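Local coordinates for protein oxidized polyvinyl alcohol hydrolase (Sphingopyxis, PDB 3WLA) that hydrolyses beta-diketones such as 4,6-nonanedione and cleaves oxidized polyvinyl alcohol in the second step of polyvinyl alcohol degradation, at residues F16-G21 and V142-T147; V233-W238 and V275-S280. All coordinates share one frame; numbering follows the deposited sequence.

Overall arrangement
The two interactions lie on opposite sides of the chain's centre, about 29 Å from centre to centre, and show how one alpha/beta-hydrolase fold uses two kinds of contact. Interaction 2 joins neighbouring parallel strands of the central sheet, and all its touching residues are buried; backbone hydrogen bonds carry it, with one side-chain hydrogen bond added. Interaction 1 lies farther out, its centre about 21 Å from the centre of the chain, against about 12 Å for interaction 2. There the loop before strand 21-28 meets the end of helix 133-145 through sulfur, ring and aliphatic contacts, largely buried but with an exposed threonine at its edge. Each holds one cysteine of a disulfide, Cys-144 and Cys-279.

Interaction 1. Residues F16-G21 and V142-T147; sequences FTPKAG and VRCVGT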
loop_
_atom_site.group_PDB
_atom_site.type_symbol
_atom_site.label_atom_id
_atom_site.label_comp_id
_atom_site.label_asym_id
_atom_site.label_seq_id
_atom_site.Cartn_x
_atom_site.Cartn_y
_atom_site.Cartn_z
ATOM N N PHE A 16 -11.282 15.113 18.766
ATOM C CA PHE A 16 -10.299 14.049 18.762
ATOM C C PHE A 16 -8.895 14.583 19.003
ATOM O O PHE A 16 -8.509 15.593 18.429
ATOM C CB PHE A 16 -10.274 13.327 17.395
ATOM C CG PHE A 16 -9.398 12.118 17.387
ATOM C CD1 PHE A 16 -9.880 10.891 17.861
ATOM C CD2 PHE A 16 -8.057 12.217 17.020
ATOM C CE1 PHE A 16 -9.032 9.797 17.973
ATOM C CE2 PHE A 16 -7.210 11.125 17.132
ATOM C CZ PHE A 16 -7.694 9.919 17.608
ATOM N N THR A 17 -8.135 13.868 19.822
ATOM C CA THR A 17 -6.749 14.213 20.082
ATOM C C THR A 17 -5.979 12.885 20.080
ATOM O O THR A 17 -6.317 11.929 20.799
ATOM C CB THR A 17 -6.600 15.006 21.427
ATOM O OG1 THR A 17 -6.817 14.132 22.526
ATOM C CG2 THR A 17 -7.645 16.128 21.494
ATOM N N PRO A 18 -4.913 12.819 19.259
ATOM C CA PRO A 18 -4.077 11.644 19.100
ATOM C C PRO A 18 -3.216 11.325 20.284
ATOM O O PRO A 18 -2.811 12.220 20.993
ATOM C CB PRO A 18 -3.239 12.010 17.878
ATOM C CG PRO A 18 -2.925 13.413 18.124
ATOM C CD PRO A 18 -4.294 13.980 18.587
ATOM N N LYS A 19 -2.929 10.048 20.491
ATOM C CA LYS A 19 -2.043 9.656 21.570
ATOM C C LYS A 19 -1.237 8.446 21.132
ATOM O O LYS A 19 -1.516 7.854 20.082
ATOM C CB LYS A 19 -2.822 9.306 22.837
ATOM C CG LYS A 19 -3.766 8.187 22.680
ATOM C CD LYS A 19 -4.704 8.154 23.882
ATOM C CE LYS A 19 -5.369 6.814 24.024
ATOM N NZ LYS A 19 -6.090 6.698 25.335
ATOM N N ALA A 20 -0.237 8.102 21.933
ATOM C CA ALA A 20 0.595 6.963 21.669
ATOM C C ALA A 20 -0.228 5.713 21.858
ATOM O O ALA A 20 -1.113 5.653 22.724
ATOM C CB ALA A 20 1.794 6.943 22.618
ATOM N N GLY A 21 0.049 4.701 21.049
ATOM C CA GLY A 21 -0.690 3.456 21.181
ATOM C C GLY A 21 -1.998 3.413 20.402
ATOM O O GLY A 21 -2.144 4.046 19.337
ATOM N N VAL A 142 -2.864 10.672 9.330
ATOM C CA VAL A 142 -1.506 11.172 9.396
ATOM C C VAL A 142 -1.561 12.657 9.699
ATOM O O VAL A 142 -0.852 13.105 10.598
ATOM C CB VAL A 142 -0.733 10.919 8.094
ATOM C CG1 VAL A 142 0.643 11.582 8.178
ATOM C CG2 VAL A 142 -0.553 9.381 7.889
ATOM N N ARG A 143 -2.387 13.417 8.977
ATOM C CA ARG A 143 -2.486 14.858 9.278
ATOM C C ARG A 143 -2.793 15.117 10.763
ATOM O O ARG A 143 -2.282 16.077 11.343
ATOM C CB ARG A 143 -3.547 15.525 8.410
ATOM C CG ARG A 143 -3.066 15.915 7.042
ATOM C CD ARG A 143 -4.168 16.656 6.320
ATOM N NE ARG A 143 -3.864 16.741 4.892
ATOM C CZ ARG A 143 -2.912 17.503 4.361
ATOM N NH1 ARG A 143 -2.156 18.277 5.131
ATOM N NH2 ARG A 143 -2.707 17.466 3.055
ATOM N N CYS A 144 -3.583 14.258 11.396
ATOM C CA CYS A 144 -3.914 14.445 12.805
ATOM C C CYS A 144 -2.756 14.102 13.744
ATOM O O CYS A 144 -2.473 14.855 14.672
ATOM C CB CYS A 144 -5.161 13.634 13.202
ATOM S SG CYS A 144 -5.611 13.687 14.995
ATOM N N VAL A 145 -2.064 12.988 13.511
ATOM C CA VAL A 145 -0.943 12.638 14.386
ATOM C C VAL A 145 0.069 13.790 14.363
ATOM O O VAL A 145 0.698 14.116 15.385
ATOM C CB VAL A 145 -0.266 11.320 13.910
ATOM C CG1 VAL A 145 1.001 11.055 14.705
ATOM C CG2 VAL A 145 -1.212 10.155 14.100
ATOM N N GLY A 146 0.205 14.396 13.186
ATOM C CA GLY A 146 1.114 15.510 12.981
ATOM C C GLY A 146 0.848 16.742 13.869
ATOM O O GLY A 146 1.616 17.707 13.821
ATOM N N THR A 147 -0.218 16.732 14.672
ATOM C CA THR A 147 -0.471 17.888 15.541
ATOM C C THR A 147 0.169 17.649 16.905
ATOM O O THR A 147 0.343 18.584 17.674
ATOM C CB THR A 147 -1.984 18.166 15.782
ATOM O OG1 THR A 147 -2.574 17.044 16.454
ATOM C CG2 THR A 147 -2.715 18.452 14.474
#
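Phe-16 and Cys-144 reach each other with both side chains extended away from their own backbone nitrogens: CG of Phe-16 is anti to N (chi1 -173°), and SG of Cys-144 likewise (chi1 176°). The ring of Phe-16 meets the sulfur at its edge. Its CD2 lies 3.5 Å from Cys-144 SG, with CE2 the next atom along. The line from the ring centroid to SG lies 79° off the normal, close to the ring plane, which makes this an edge-on sulfur-aromatic contact. Cys-144 SG is also tied covalently to Cys-12, which helps to hold in place the sulfur that the ring meets. Phe-16 also packs edge-to-face with Phe-26 of strand 21-28.

Pro-18 covers the neighbouring part of the helix end. Its CD approaches Cys-144 SG at 3.8 Å, while its CG comes to 3.8 Å from the carbonyl O of Cys-144. Pro-18 CB also packs 4.2 Å from Val-145 CA. The contact thus shows how an N-terminal loop can be fastened to the end of a helix in an alpha/beta-hydrolase: a sulfur, a ring edge and proline carbons supply the contact, and the loop leads into strand 21-28 at one margin of the central sheet. Val-145 extends this packing inward, its side chain touching Phe-35 and Val-37 of strand 31-38.

The carbonyl O of Cys-144 faces more than the proline. Two donors of one residue hold it, Thr-147 N and the hydroxyl, whose OG1 gives a 2.8 Å hydrogen bond to Cys-144 O. The hydroxyl is thereby turned back toward the Cys-144 carbonyl. Pro-18 and Thr-147 cross at about a right angle, bringing Pro-18 CG to 4.0 Å from Thr-147 OG1.

Interaction 2. Residues V233-W238 and V275-S280; sequences VVITVW and VHVACS
Thr-236 and His-276 share a short side-chain hydrogen bond, OG1 to NE2 at 2.7 Å, with the hydroxyl oxygen at the edge of the imidazole and in its plane. The residues belong to adjacent parallel strands of the alpha/beta-hydrolase sheet. CG of His-276 is anti to its backbone N (chi1 -177°), and ND1 is engaged by the carbonyl O of Gly-329, so both ring nitrogens are held and the ring's rotation is fixed. The imidazole also touches Ser-265, assigned by similarity to the charge relay system.

Beneath this pair runs a parallel ladder: it begins with Val-234 N to Val-275 O, Val-277 N donates to Val-234 O at 2.7 Å, and the rungs continue from Thr-236 N to Val-277 O, Cys-279 N to Thr-236 O and Trp-238 N to Cys-279 O. On the face with Val-233, Ile-235, Val-237 and their partners, Ile-235 lies alongside Val-277, and helix 292-304 covers this side through Met-303 and Trp-298. Cys-279 is disulfide-bonded to Cys-326 of strand 325-328. On the His-276 face, Ser-280 OG is hydrogen-bonded to Asp-333 OD2 and sits near the plane of the Trp-238 ring, 3.8 Å from Trp-238 CE3.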
loop_
_atom_site.group_PDB
_atom_site.type_symbol
_atom_site.label_atom_id
_atom_site.label_comp_id
_atom_site.label_asym_id
_atom_site.label_seq_id
_atom_site.Cartn_x
_atom_site.Cartn_y
_atom_site.Cartn_z
ATOM N N VAL A 233 8.271 8.241 -4.777
ATOM C CA VAL A 233 9.165 7.090 -4.939
ATOM C C VAL A 233 8.291 5.857 -4.528
ATOM O O VAL A 233 7.602 5.862 -3.484
ATOM C CB VAL A 233 10.444 7.201 -4.062
ATOM C CG1 VAL A 233 10.108 7.495 -2.686
ATOM C CG2 VAL A 233 11.252 5.948 -4.157
ATOM N N VAL A 234 8.275 4.841 -5.375
ATOM C CA VAL A 234 7.452 3.646 -5.112
ATOM C C VAL A 234 8.268 2.368 -5.230
ATOM O O VAL A 234 8.967 2.142 -6.254
ATOM C CB VAL A 234 6.264 3.611 -6.092
ATOM C CG1 VAL A 234 5.374 2.318 -5.859
ATOM C CG2 VAL A 234 5.439 4.883 -5.928
ATOM N N ILE A 235 8.229 1.547 -4.175
ATOM C CA ILE A 235 8.941 0.275 -4.172
ATOM C C ILE A 235 7.896 -0.828 -4.240
ATOM O O ILE A 235 7.164 -1.049 -3.269
ATOM C CB ILE A 235 9.794 0.102 -2.893
ATOM C CG1 ILE A 235 10.875 1.191 -2.837
ATOM C CG2 ILE A 235 10.401 -1.275 -2.858
ATOM C CD1 ILE A 235 11.617 1.244 -1.570
ATOM N N THR A 236 7.806 -1.520 -5.374
ATOM C CA THR A 236 6.820 -2.605 -5.536
ATOM C C THR A 236 7.555 -3.875 -5.182
ATOM O O THR A 236 8.691 -4.073 -5.629
ATOM C CB THR A 236 6.305 -2.715 -6.993
ATOM O OG1 THR A 236 5.528 -1.570 -7.302
ATOM C CG2 THR A 236 5.392 -3.934 -7.147
ATOM N N VAL A 237 6.937 -4.735 -4.364
ATOM C CA VAL A 237 7.608 -5.963 -3.985
ATOM C C VAL A 237 6.769 -7.174 -4.444
ATOM O O VAL A 237 5.559 -7.231 -4.200
ATOM C CB VAL A 237 7.854 -6.019 -2.447
ATOM C CG1 VAL A 237 8.422 -7.339 -2.057
ATOM C CG2 VAL A 237 8.774 -4.888 -1.994
ATOM N N TRP A 238 7.421 -8.119 -5.143
ATOM C CA TRP A 238 6.816 -9.354 -5.609
ATOM C C TRP A 238 7.500 -10.488 -4.836
ATOM O O TRP A 238 8.742 -10.490 -4.697
ATOM C CB TRP A 238 7.101 -9.551 -7.099
ATOM C CG TRP A 238 6.669 -10.863 -7.651
ATOM C CD1 TRP A 238 5.397 -11.380 -7.672
ATOM C CD2 TRP A 238 7.475 -11.752 -8.447
ATOM N NE1 TRP A 238 5.358 -12.527 -8.459
ATOM C CE2 TRP A 238 6.614 -12.775 -8.940
ATOM C CE3 TRP A 238 8.840 -11.768 -8.798
ATOM C CZ2 TRP A 238 7.062 -13.808 -9.774
ATOM C CZ3 TRP A 238 9.301 -12.793 -9.631
ATOM C CH2 TRP A 238 8.404 -13.802 -10.111
ATOM N N VAL A 275 9.764 7.871 -9.190
ATOM C CA VAL A 275 10.810 6.880 -9.220
ATOM C C VAL A 275 10.127 5.553 -8.783
ATOM O O VAL A 275 9.382 5.512 -7.770
ATOM C CB VAL A 275 11.942 7.245 -8.230
ATOM C CG1 VAL A 275 12.854 6.062 -7.976
ATOM C CG2 VAL A 275 12.757 8.380 -8.795
ATOM N N HIS A 276 10.317 4.504 -9.578
ATOM C CA HIS A 276 9.762 3.179 -9.259
ATOM C C HIS A 276 10.902 2.218 -9.089
ATOM O O HIS A 276 11.869 2.246 -9.865
ATOM C CB HIS A 276 8.808 2.670 -10.374
ATOM C CG HIS A 276 8.179 1.349 -10.035
ATOM N ND1 HIS A 276 8.743 0.147 -10.403
ATOM C CD2 HIS A 276 7.156 1.046 -9.195
ATOM C CE1 HIS A 276 8.101 -0.843 -9.788
ATOM N NE2 HIS A 276 7.140 -0.320 -9.043
ATOM N N VAL A 277 10.825 1.388 -8.049
ATOM C CA VAL A 277 11.828 0.385 -7.765
ATOM C C VAL A 277 11.090 -0.964 -7.750
ATOM O O VAL A 277 10.065 -1.135 -7.051
ATOM C CB VAL A 277 12.536 0.623 -6.402
ATOM C CG1 VAL A 277 13.545 -0.521 -6.101
ATOM C CG2 VAL A 277 13.289 1.939 -6.415
ATOM N N ALA A 278 11.576 -1.895 -8.566
ATOM C CA ALA A 278 10.985 -3.225 -8.674
ATOM C C ALA A 278 11.842 -4.214 -7.905
ATOM O O ALA A 278 12.961 -4.518 -8.319
ATOM C CB ALA A 278 10.867 -3.659 -10.123
ATOM N N CYS A 279 11.298 -4.719 -6.793
ATOM C CA CYS A 279 11.993 -5.660 -5.929
ATOM C C CYS A 279 11.396 -7.041 -6.012
ATOM O O CYS A 279 10.179 -7.210 -5.898
ATOM C CB CYS A 279 11.959 -5.226 -4.461
ATOM S SG CYS A 279 13.077 -3.841 -4.043
ATOM N N SER A 280 12.269 -8.025 -6.226
ATOM C CA SER A 280 11.848 -9.403 -6.358
ATOM C C SER A 280 12.410 -10.129 -5.164
ATOM O O SER A 280 13.562 -9.952 -4.815
ATOM C CB SER A 280 12.366 -10.007 -7.675
ATOM O OG SER A 280 11.769 -9.333 -8.782
#